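Local coordinates for GAF domain/HD domain protein (Geobacter sulfurreducens, PDB 3EEA) that is of unknown function, its GAF domain described here being one part of a longer GAF/HD-domain protein to which phosphatase activity is tentatively assigned, at residues 12-18 with 153-158; 31-37 with 123-129; 78-82 with 115-120. All coordinates share one frame; numbering follows the deposited sequence.

Contact 1. Residues 12-18 with 153-158; sequences TDVDEVI and VVSHMQ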
loop_
_atom_site.group_PDB
_atom_site.type_symbol
_atom_site.label_atom_id
_atom_site.label_comp_id
_atom_site.label_asym_id
_atom_site.label_seq_id
_atom_site.Cartn_x
_atom_site.Cartn_y
_atom_site.Cartn_z
ATOM N N THR A 12 -14.422 8.874 7.335
ATOM C CA THR A 12 -13.241 9.625 7.766
ATOM C C THR A 12 -12.525 8.949 8.905
ATOM O O THR A 12 -11.933 9.627 9.716
ATOM C CB THR A 12 -13.606 11.089 8.172
ATOM O OG1 THR A 12 -14.550 11.058 9.256
ATOM C CG2 THR A 12 -14.156 11.851 6.988
ATOM N N ASP A 13 -12.487 7.623 8.912
ATOM C CA ASP A 13 -11.947 6.870 10.032
ATOM C C ASP A 13 -10.430 6.708 9.878
ATOM O O ASP A 13 -9.899 5.748 9.302
ATOM C CB ASP A 13 -12.655 5.521 10.165
ATOM C CG ASP A 13 -12.291 4.791 11.452
ATOM O OD1 ASP A 13 -11.201 5.056 12.006
ATOM O OD2 ASP A 13 -13.092 3.917 11.851
ATOM N N VAL A 14 -9.741 7.693 10.393
ATOM C CA VAL A 14 -8.283 7.739 10.307
ATOM C C VAL A 14 -7.607 6.538 10.996
ATOM O O VAL A 14 -6.556 6.077 10.549
ATOM C CB VAL A 14 -7.734 9.092 10.866
ATOM C CG1 VAL A 14 -7.999 10.252 9.893
ATOM C CG2 VAL A 14 -8.339 9.409 12.206
ATOM N N ASP A 15 -8.184 6.036 12.086
ATOM C CA ASP A 15 -7.556 4.917 12.797
ATOM C C ASP A 15 -7.585 3.632 11.978
ATOM O O ASP A 15 -6.643 2.862 12.036
ATOM C CB ASP A 15 -8.119 4.718 14.221
ATOM C CG ASP A 15 -7.312 3.704 15.035
ATOM O OD1 ASP A 15 -6.050 3.769 15.073
ATOM O OD2 ASP A 15 -7.934 2.785 15.597
ATOM N N GLU A 16 -8.629 3.383 11.193
ATOM C CA GLU A 16 -8.614 2.180 10.340
ATOM C C GLU A 16 -7.535 2.311 9.238
ATOM O O GLU A 16 -6.968 1.316 8.865
ATOM C CB GLU A 16 -9.934 1.877 9.652
ATOM C CG GLU A 16 -11.045 1.430 10.561
ATOM C CD GLU A 16 -10.905 -0.007 11.023
ATOM O OE1 GLU A 16 -10.332 -0.869 10.294
ATOM O OE2 GLU A 16 -11.434 -0.274 12.105
ATOM N N VAL A 17 -7.329 3.513 8.716
ATOM C CA VAL A 17 -6.266 3.783 7.733
ATOM C C VAL A 17 -4.887 3.444 8.374
ATOM O O VAL A 17 -4.052 2.751 7.765
ATOM C CB VAL A 17 -6.322 5.223 7.201
ATOM C CG1 VAL A 17 -5.132 5.532 6.252
ATOM C CG2 VAL A 17 -7.682 5.487 6.416
ATOM N N ILE A 18 -4.673 3.902 9.606
ATOM C CA ILE A 18 -3.381 3.662 10.307
ATOM C C ILE A 18 -3.168 2.182 10.678
ATOM O O ILE A 18 -2.065 1.661 10.567
ATOM C CB ILE A 18 -3.228 4.597 11.562
ATOM C CG1 ILE A 18 -3.129 6.051 11.105
ATOM C CG2 ILE A 18 -2.018 4.138 12.400
ATOM C CD1 ILE A 18 -2.196 6.307 10.002
ATOM N N VAL A 153 -4.329 10.262 2.257
ATOM C CA VAL A 153 -5.664 9.802 2.644
ATOM C C VAL A 153 -6.093 10.440 3.967
ATOM O O VAL A 153 -7.227 10.971 4.069
ATOM C CB VAL A 153 -5.753 8.262 2.756
ATOM C CG1 VAL A 153 -7.165 7.846 3.305
ATOM C CG2 VAL A 153 -5.569 7.579 1.351
ATOM N N VAL A 154 -5.228 10.345 4.967
ATOM C CA VAL A 154 -5.502 10.878 6.333
ATOM C C VAL A 154 -5.733 12.372 6.252
ATOM O O VAL A 154 -6.684 12.898 6.844
ATOM C CB VAL A 154 -4.386 10.533 7.355
ATOM C CG1 VAL A 154 -4.609 11.334 8.704
ATOM C CG2 VAL A 154 -4.418 9.005 7.646
ATOM N N SER A 155 -4.942 13.055 5.431
ATOM C CA SER A 155 -5.092 14.501 5.310
ATOM C C SER A 155 -6.459 14.851 4.716
ATOM O O SER A 155 -7.156 15.715 5.264
ATOM C CB SER A 155 -3.946 15.126 4.552
ATOM O OG SER A 155 -4.156 15.018 3.173
ATOM N N HIS A 156 -6.903 14.137 3.673
ATOM C CA HIS A 156 -8.278 14.314 3.144
ATOM C C HIS A 156 -9.331 14.119 4.246
ATOM O O HIS A 156 -10.312 14.903 4.338
ATOM C CB HIS A 156 -8.616 13.388 1.966
ATOM C CG HIS A 156 -7.865 13.669 0.711
ATOM N ND1 HIS A 156 -7.680 12.716 -0.270
ATOM C CD2 HIS A 156 -7.214 14.779 0.286
ATOM C CE1 HIS A 156 -6.960 13.234 -1.252
ATOM N NE2 HIS A 156 -6.661 14.485 -0.938
ATOM N N MET A 157 -9.157 13.089 5.071
ATOM C CA MET A 157 -10.100 12.796 6.169
ATOM C C MET A 157 -10.095 13.864 7.305
ATOM O O MET A 157 -11.149 14.193 7.855
ATOM C CB MET A 157 -9.777 11.446 6.781
ATOM C CG MET A 157 -9.944 10.256 5.849
ATOM S SD MET A 157 -9.648 8.594 6.581
ATOM C CE MET A 157 -10.311 7.511 5.285
ATOM N N GLN A 158 -8.903 14.296 7.695
ATOM C CA GLN A 158 -8.715 15.257 8.815
ATOM C C GLN A 158 -9.204 16.666 8.436
ATOM O O GLN A 158 -9.499 17.498 9.333
ATOM C CB GLN A 158 -7.253 15.273 9.293
ATOM C CG GLN A 158 -6.864 14.010 10.105
ATOM C CD GLN A 158 -5.414 13.982 10.649
ATOM O OE1 GLN A 158 -4.519 14.614 10.108
ATOM N NE2 GLN A 158 -5.187 13.165 11.697
#

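Contact 2. Residues 31-37 with 123-129; sequences TRWIAVY and AVFMART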
loop_
_atom_site.group_PDB
_atom_site.type_symbol
_atom_site.label_atom_id
_atom_site.label_comp_id
_atom_site.label_asym_id
_atom_site.label_seq_id
_atom_site.Cartn_x
_atom_site.Cartn_y
_atom_site.Cartn_z
ATOM N N THR A 31 10.206 -6.167 10.773
ATOM C CA THR A 31 10.339 -5.149 11.805
ATOM C C THR A 31 9.973 -5.743 13.168
ATOM O O THR A 31 9.163 -6.692 13.246
ATOM C CB THR A 31 9.343 -3.956 11.521
ATOM O OG1 THR A 31 7.989 -4.383 11.760
ATOM C CG2 THR A 31 9.426 -3.501 10.114
ATOM N N ARG A 32 10.556 -5.221 14.236
ATOM C CA ARG A 32 10.123 -5.594 15.577
ATOM C C ARG A 32 8.810 -4.886 15.959
ATOM O O ARG A 32 7.849 -5.490 16.494
ATOM C CB ARG A 32 11.238 -5.261 16.523
ATOM C CG ARG A 32 11.012 -5.611 17.972
ATOM C CD ARG A 32 12.140 -5.073 18.773
ATOM N NE ARG A 32 11.907 -5.259 20.195
ATOM C CZ ARG A 32 12.189 -6.388 20.853
ATOM N NH1 ARG A 32 12.675 -7.448 20.201
ATOM N NH2 ARG A 32 11.947 -6.465 22.156
ATOM N N TRP A 33 8.765 -3.587 15.723
ATOM C CA TRP A 33 7.548 -2.844 15.975
ATOM C C TRP A 33 7.478 -1.566 15.141
ATOM O O TRP A 33 8.484 -1.188 14.496
ATOM C CB TRP A 33 7.424 -2.496 17.438
ATOM C CG TRP A 33 8.540 -1.852 18.099
ATOM C CD1 TRP A 33 9.320 -2.423 19.095
ATOM C CD2 TRP A 33 8.934 -0.447 18.056
ATOM N NE1 TRP A 33 10.212 -1.522 19.562
ATOM C CE2 TRP A 33 10.010 -0.298 18.961
ATOM C CE3 TRP A 33 8.547 0.658 17.275
ATOM C CZ2 TRP A 33 10.678 0.917 19.151
ATOM C CZ3 TRP A 33 9.216 1.887 17.457
ATOM C CH2 TRP A 33 10.290 1.997 18.376
ATOM N N ILE A 34 6.277 -1.001 15.124
ATOM C CA ILE A 34 5.897 0.232 14.434
ATOM C C ILE A 34 5.085 1.097 15.386
ATOM O O ILE A 34 4.221 0.595 16.115
ATOM C CB ILE A 34 5.031 -0.045 13.162
ATOM C CG1 ILE A 34 5.735 -1.086 12.302
ATOM C CG2 ILE A 34 4.712 1.282 12.433
ATOM C CD1 ILE A 34 5.072 -1.428 10.926
ATOM N N ALA A 35 5.425 2.378 15.450
ATOM C CA ALA A 35 4.765 3.326 16.316
ATOM C C ALA A 35 4.372 4.562 15.492
ATOM O O ALA A 35 5.253 5.202 14.908
ATOM C CB ALA A 35 5.690 3.718 17.468
ATOM N N VAL A 36 3.076 4.889 15.446
ATOM C CA VAL A 36 2.571 5.956 14.626
ATOM C C VAL A 36 2.068 7.061 15.515
ATOM O O VAL A 36 1.364 6.788 16.487
ATOM C CB VAL A 36 1.398 5.479 13.675
ATOM C CG1 VAL A 36 0.926 6.687 12.795
ATOM C CG2 VAL A 36 1.839 4.257 12.884
ATOM N N TYR A 37 2.427 8.291 15.164
ATOM C CA TYR A 37 2.023 9.499 15.856
ATOM C C TYR A 37 1.430 10.534 14.904
ATOM O O TYR A 37 1.829 10.621 13.719
ATOM C CB TYR A 37 3.250 10.166 16.447
ATOM C CG TYR A 37 3.918 9.394 17.555
ATOM C CD1 TYR A 37 3.761 9.767 18.911
ATOM C CD2 TYR A 37 4.705 8.287 17.269
ATOM C CE1 TYR A 37 4.365 9.032 19.919
ATOM C CE2 TYR A 37 5.352 7.592 18.279
ATOM C CZ TYR A 37 5.173 7.956 19.588
ATOM O OH TYR A 37 5.795 7.226 20.557
ATOM N N ALA A 123 4.139 11.049 12.073
ATOM C CA ALA A 123 5.409 10.350 11.916
ATOM C C ALA A 123 5.193 8.839 12.126
ATOM O O ALA A 123 4.368 8.464 12.921
ATOM C CB ALA A 123 6.459 10.894 12.875
ATOM N N VAL A 124 5.939 8.020 11.413
ATOM C CA VAL A 124 5.933 6.558 11.586
ATOM C C VAL A 124 7.340 6.161 11.983
ATOM O O VAL A 124 8.309 6.443 11.240
ATOM C CB VAL A 124 5.529 5.837 10.284
ATOM C CG1 VAL A 124 5.569 4.303 10.435
ATOM C CG2 VAL A 124 4.138 6.293 9.841
ATOM N N PHE A 125 7.476 5.517 13.135
ATOM C CA PHE A 125 8.758 4.973 13.556
ATOM C C PHE A 125 8.732 3.438 13.468
ATOM O O PHE A 125 7.743 2.788 13.857
ATOM C CB PHE A 125 9.037 5.390 14.952
ATOM C CG PHE A 125 9.008 6.896 15.160
ATOM C CD1 PHE A 125 10.123 7.656 14.879
ATOM C CD2 PHE A 125 7.840 7.542 15.567
ATOM C CE1 PHE A 125 10.096 9.046 15.070
ATOM C CE2 PHE A 125 7.797 8.929 15.765
ATOM C CZ PHE A 125 8.923 9.679 15.487
ATOM N N MET A 126 9.786 2.877 12.921
ATOM C CA MET A 126 9.909 1.427 12.706
ATOM C C MET A 126 11.220 1.015 13.314
ATOM O O MET A 126 12.185 1.751 13.219
ATOM C CB MET A 126 9.878 1.108 11.231
ATOM C CG MET A 126 8.459 1.443 10.625
ATOM S SD MET A 126 8.347 1.089 8.886
ATOM C CE MET A 126 8.471 -0.647 8.828
ATOM N N ALA A 127 11.221 -0.138 13.991
ATOM C CA ALA A 127 12.386 -0.580 14.737
ATOM C C ALA A 127 12.646 -2.047 14.464
ATOM O O ALA A 127 11.712 -2.827 14.307
ATOM C CB ALA A 127 12.162 -0.374 16.269
ATOM N N ARG A 128 13.914 -2.386 14.434
ATOM C CA ARG A 128 14.337 -3.764 14.640
ATOM C C ARG A 128 15.653 -3.835 15.426
ATOM O O ARG A 128 16.351 -2.812 15.619
ATOM C CB ARG A 128 14.336 -4.580 13.346
ATOM C CG ARG A 128 14.957 -4.031 12.248
ATOM C CD ARG A 128 14.494 -4.795 10.994
ATOM N NE ARG A 128 15.448 -4.581 9.967
ATOM C CZ ARG A 128 15.273 -4.635 8.647
ATOM N NH1 ARG A 128 16.328 -4.363 7.926
ATOM N NH2 ARG A 128 14.131 -4.903 8.047
ATOM N N THR A 129 15.957 -5.030 15.954
ATOM C CA THR A 129 17.108 -5.149 16.839
ATOM C C THR A 129 18.333 -4.958 16.015
ATOM O O THR A 129 18.336 -5.301 14.831
ATOM C CB THR A 129 17.131 -6.487 17.589
ATOM O OG1 THR A 129 16.974 -7.556 16.651
ATOM C CG2 THR A 129 15.970 -6.516 18.600
#

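Contact 3. Residues 78-82 with 115-120; sequences MLRKR and VVRTQV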
loop_
_atom_site.group_PDB
_atom_site.type_symbol
_atom_site.label_atom_id
_atom_site.label_comp_id
_atom_site.label_asym_id
_atom_site.label_seq_id
_atom_site.Cartn_x
_atom_site.Cartn_y
_atom_site.Cartn_z
ATOM N N MET A 78 13.880 16.020 11.764
ATOM C CA MET A 78 12.907 15.368 10.849
ATOM C C MET A 78 11.848 16.396 10.420
ATOM O O MET A 78 11.497 16.508 9.239
ATOM C CB MET A 78 12.208 14.185 11.570
ATOM C CG MET A 78 11.319 13.296 10.687
ATOM S SD MET A 78 10.113 12.252 11.622
ATOM C CE MET A 78 8.964 13.533 12.198
ATOM N N LEU A 79 11.273 17.092 11.397
ATOM C CA LEU A 79 10.233 18.073 11.155
ATOM C C LEU A 79 10.666 19.266 10.270
ATOM O O LEU A 79 9.949 19.634 9.306
ATOM C CB LEU A 79 9.710 18.581 12.481
ATOM C CG LEU A 79 8.562 19.572 12.500
ATOM C CD1 LEU A 79 7.297 18.809 12.076
ATOM C CD2 LEU A 79 8.360 20.225 13.933
ATOM N N ARG A 80 11.832 19.843 10.578
ATOM C CA ARG A 80 12.345 20.990 9.849
ATOM C C ARG A 80 12.654 20.642 8.381
ATOM O O ARG A 80 12.324 21.413 7.463
ATOM C CB ARG A 80 13.628 21.510 10.508
ATOM C CG ARG A 80 13.437 22.225 11.796
ATOM C CD ARG A 80 13.177 23.675 11.534
ATOM N NE ARG A 80 13.054 24.464 12.749
ATOM C CZ ARG A 80 11.928 24.771 13.369
ATOM N NH1 ARG A 80 10.759 24.298 12.950
ATOM N NH2 ARG A 80 11.981 25.537 14.454
ATOM N N LYS A 81 13.266 19.481 8.168
ATOM C CA LYS A 81 13.687 19.059 6.834
ATOM C C LYS A 81 12.573 18.336 6.100
ATOM O O LYS A 81 12.659 18.160 4.902
ATOM C CB LYS A 81 14.862 18.082 6.915
ATOM C CG LYS A 81 16.169 18.666 7.378
ATOM C CD LYS A 81 17.103 17.521 7.860
ATOM C CE LYS A 81 18.556 17.979 8.121
ATOM N NZ LYS A 81 18.638 19.260 8.858
ATOM N N ARG A 82 11.537 17.868 6.813
ATOM C CA ARG A 82 10.469 17.064 6.202
ATOM C C ARG A 82 11.055 15.844 5.534
ATOM O O ARG A 82 10.613 15.518 4.435
ATOM C CB ARG A 82 9.747 17.788 5.056
ATOM C CG ARG A 82 8.660 18.607 5.426
ATOM C CD ARG A 82 9.156 19.849 5.975
ATOM N NE ARG A 82 8.154 20.857 5.718
ATOM C CZ ARG A 82 8.297 22.134 6.025
ATOM N NH1 ARG A 82 9.396 22.566 6.621
ATOM N NH2 ARG A 82 7.334 22.975 5.729
ATOM N N VAL A 115 4.115 13.222 5.310
ATOM C CA VAL A 115 4.163 14.498 4.642
ATOM C C VAL A 115 3.105 14.533 3.524
ATOM O O VAL A 115 2.959 13.572 2.709
ATOM C CB VAL A 115 5.537 14.690 3.986
ATOM C CG1 VAL A 115 5.580 15.990 3.203
ATOM C CG2 VAL A 115 6.644 14.633 5.019
ATOM N N VAL A 116 2.351 15.609 3.527
ATOM C CA VAL A 116 1.392 15.890 2.477
ATOM C C VAL A 116 1.696 17.259 1.961
ATOM O O VAL A 116 1.611 18.280 2.708
ATOM C CB VAL A 116 -0.050 15.815 2.999
ATOM C CG1 VAL A 116 -1.081 16.155 1.894
ATOM C CG2 VAL A 116 -0.274 14.430 3.471
ATOM N N ARG A 117 2.120 17.231 0.697
ATOM C CA ARG A 117 2.658 18.361 -0.011
ATOM C C ARG A 117 3.837 18.842 0.810
ATOM O O ARG A 117 4.805 18.067 0.959
ATOM C CB ARG A 117 1.561 19.384 -0.289
ATOM C CG ARG A 117 0.794 18.913 -1.529
ATOM C CD ARG A 117 -0.584 19.494 -1.682
ATOM N NE ARG A 117 -1.110 19.042 -2.975
ATOM C CZ ARG A 117 -2.399 18.978 -3.303
ATOM N NH1 ARG A 117 -3.343 19.342 -2.438
ATOM N NH2 ARG A 117 -2.743 18.545 -4.512
ATOM N N THR A 118 3.755 20.022 1.404
ATOM C CA THR A 118 4.935 20.534 2.122
ATOM C C THR A 118 4.875 20.373 3.638
ATOM O O THR A 118 5.806 20.806 4.339
ATOM C CB THR A 118 5.094 22.047 1.847
ATOM O OG1 THR A 118 4.015 22.747 2.468
ATOM C CG2 THR A 118 5.097 22.326 0.341
ATOM N N GLN A 119 3.759 19.829 4.134
ATOM C CA GLN A 119 3.433 19.812 5.546
ATOM C C GLN A 119 3.604 18.428 6.208
ATOM O O GLN A 119 3.224 17.424 5.629
ATOM C CB GLN A 119 1.987 20.240 5.694
ATOM C CG GLN A 119 1.778 21.693 5.232
ATOM C CD GLN A 119 2.617 22.657 6.058
ATOM O OE1 GLN A 119 3.633 23.212 5.585
ATOM N NE2 GLN A 119 2.220 22.843 7.315
ATOM N N VAL A 120 4.130 18.421 7.441
ATOM C CA VAL A 120 4.301 17.195 8.245
ATOM C C VAL A 120 3.066 17.086 9.108
ATOM O O VAL A 120 2.779 18.023 9.887
ATOM C CB VAL A 120 5.579 17.231 9.113
ATOM C CG1 VAL A 120 5.685 15.990 10.042
ATOM C CG2 VAL A 120 6.815 17.357 8.273
#

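Contact 1. Residues 12-18 with 153-158
Met157 sends its thioether across to the backbone of the opposing segment: Met157 SD lies 3.7 Å from Thr12 C, at the point where the chain is about to enter a helix. With CG anti to its own carbonyl carbon (chi1 -64°) and the chain extended beyond it, the methionine reaches across to the other helix, and its terminal methyl CE meets Val17 CG2 tip to tip at 3.5 Å. One side chain thus touches both the pre-helical turn and the first turn of the helix.

Valines fill in around it. Val14 CG1 sits 3.8 Å from Val154 CG1, their side chains crossing at about a right angle, and the same methyl also packs against CB of Met157 and CG of Gln158. One turn on, Val17 divides its two methyls: CG1 goes to Val154 CG2, whereas CG2, besides meeting the methionine, reaches Val153 CG1 at 3.9 Å. The side chains meet mainly through carbon and sulfur, and polar atoms find their partners elsewhere. Asp13 is the N-cap, its OD1 accepting from Glu16 N at 3.2 Å, with the donor well above the carboxylate plane; Thr12 OG1 is bonded to Leu8 O, earlier in the chain.

The short axes run antiparallel, at 172° and 10.0 Å, so this interface joins the start of helix 14-28 to the end of helix 137-158. Strand 33-39 adjoins the pair, with Ile18, Val154 and Gln158 touching Phe38. Beyond Met157 the second subunit begins: His156 of that neighbouring subunit packs on Val153 and Met157, so the end of helix 137-158 lies against the second subunit.

Contact 2. Residues 31-37 with 123-129
Ala127 CB stands over the centre of the six-membered ring of Trp33, 3.4 Å from the centroid, a close CH-pi contact over one face of the indole. Trp33 CG lies between the backbone N and the carbonyl carbon (chi1 51°), which swings the ring across to the neighbouring strand. Replacing the indole by an alanine is likely to leave the Ala127 methyl without its aromatic partner and open a gap beside Leu54 and Leu107, which also touch the ring. Further along the same face, Tyr37 CD2 meets Phe125 CE2 at 3.5 Å, reaching the edge of the phenylalanine ring in its plane, while the two ring planes stand 84° apart. On the reverse face Ile34 CG2 lies alongside Val124 CG1, and Met126 CE presses on Thr31 CG2 at 3.3 Å, tighter than usual van der Waals contact.

Backbone bonds hold these side chains in step. Ala35 and Phe125 form a hydrogen-bonded antiparallel pair, and Phe125 N bonds to Ala35 O at 2.9 Å. Near the start of strand 33-39, Ala127 O takes Arg32 N at 2.7 Å and, more weakly, Trp33 N, so two residues face one: a classic beta bulge.

Farther out, Ile34 and Val36 lean on helix 14-28, whereas Trp33, Tyr37 and Phe125 line the pocket together with Arg32, whose NH2 makes a weak hydrogen bond to a bound polyether, probably from the crystallisation liquor. A central antiparallel sheet with helices on one face and a ligand pocket on the other is the hallmark of the GAF fold.

Contact 3. Residues 78-82 with 115-120
Arg82 grips the carbonyl oxygen of Thr118 side-on with two nitrogens, NE at 2.7 Å and NH2 at 3.0 Å from Thr118 O, which lies nearly in the guanidinium plane. The bend at chi2 (77°) brings the end of the arginine to the hairpin, while NH1 bonds to Arg80 O at 3.3 Å, so that three bonds fix the rotation of the flat group.

The tight part lies beside this grip. Val120 packs against two side chains of the 78-82 segment, its CG2 3.6 Å from Arg82 CG and its CB 3.8 Å from Leu79 CD1. Toward solvent the fit is looser: Gln119 OE1 stays 3.7 Å from Arg82 NH2, the guanidinium and amide planes lie 81° apart, and Thr118 OG1 is bonded to the same OE1.

Arg82 has positive phi as it leaves helix 73-81, and on the other side Val116 to Gln119 form a type II' turn closed by backbone bonds in both directions between its end residues. The carbonyl that the arginine holds belongs to that turn, the tight two-residue connection of a beta hairpin joining strands 107-116 and 119-129 of the GAF sheet.

In the fold
Burial separates the three contacts. Contact 2 is the core, strand against strand near the chain centre, and combines regular backbone bonding with aromatic packing; contact 1 is partly buried and mainly apolar across its helix pair; contact 3 lies at the surface, where a charged side chain meets a backbone carbonyl. Strand 119-129 serves both contacts 2 and 3, and Met78 CE, on the helix of contact 3, packs on Ala123 CB at 3.7 Å. Contact 1 adjoins the same sheet through Ile18 on Val36 and meets the hairpin of contact 3 through Ser155 and Val116. Contacts 1 and 3 also touch the second subunit, whereas contact 2 is touched by no other chain of the assembly.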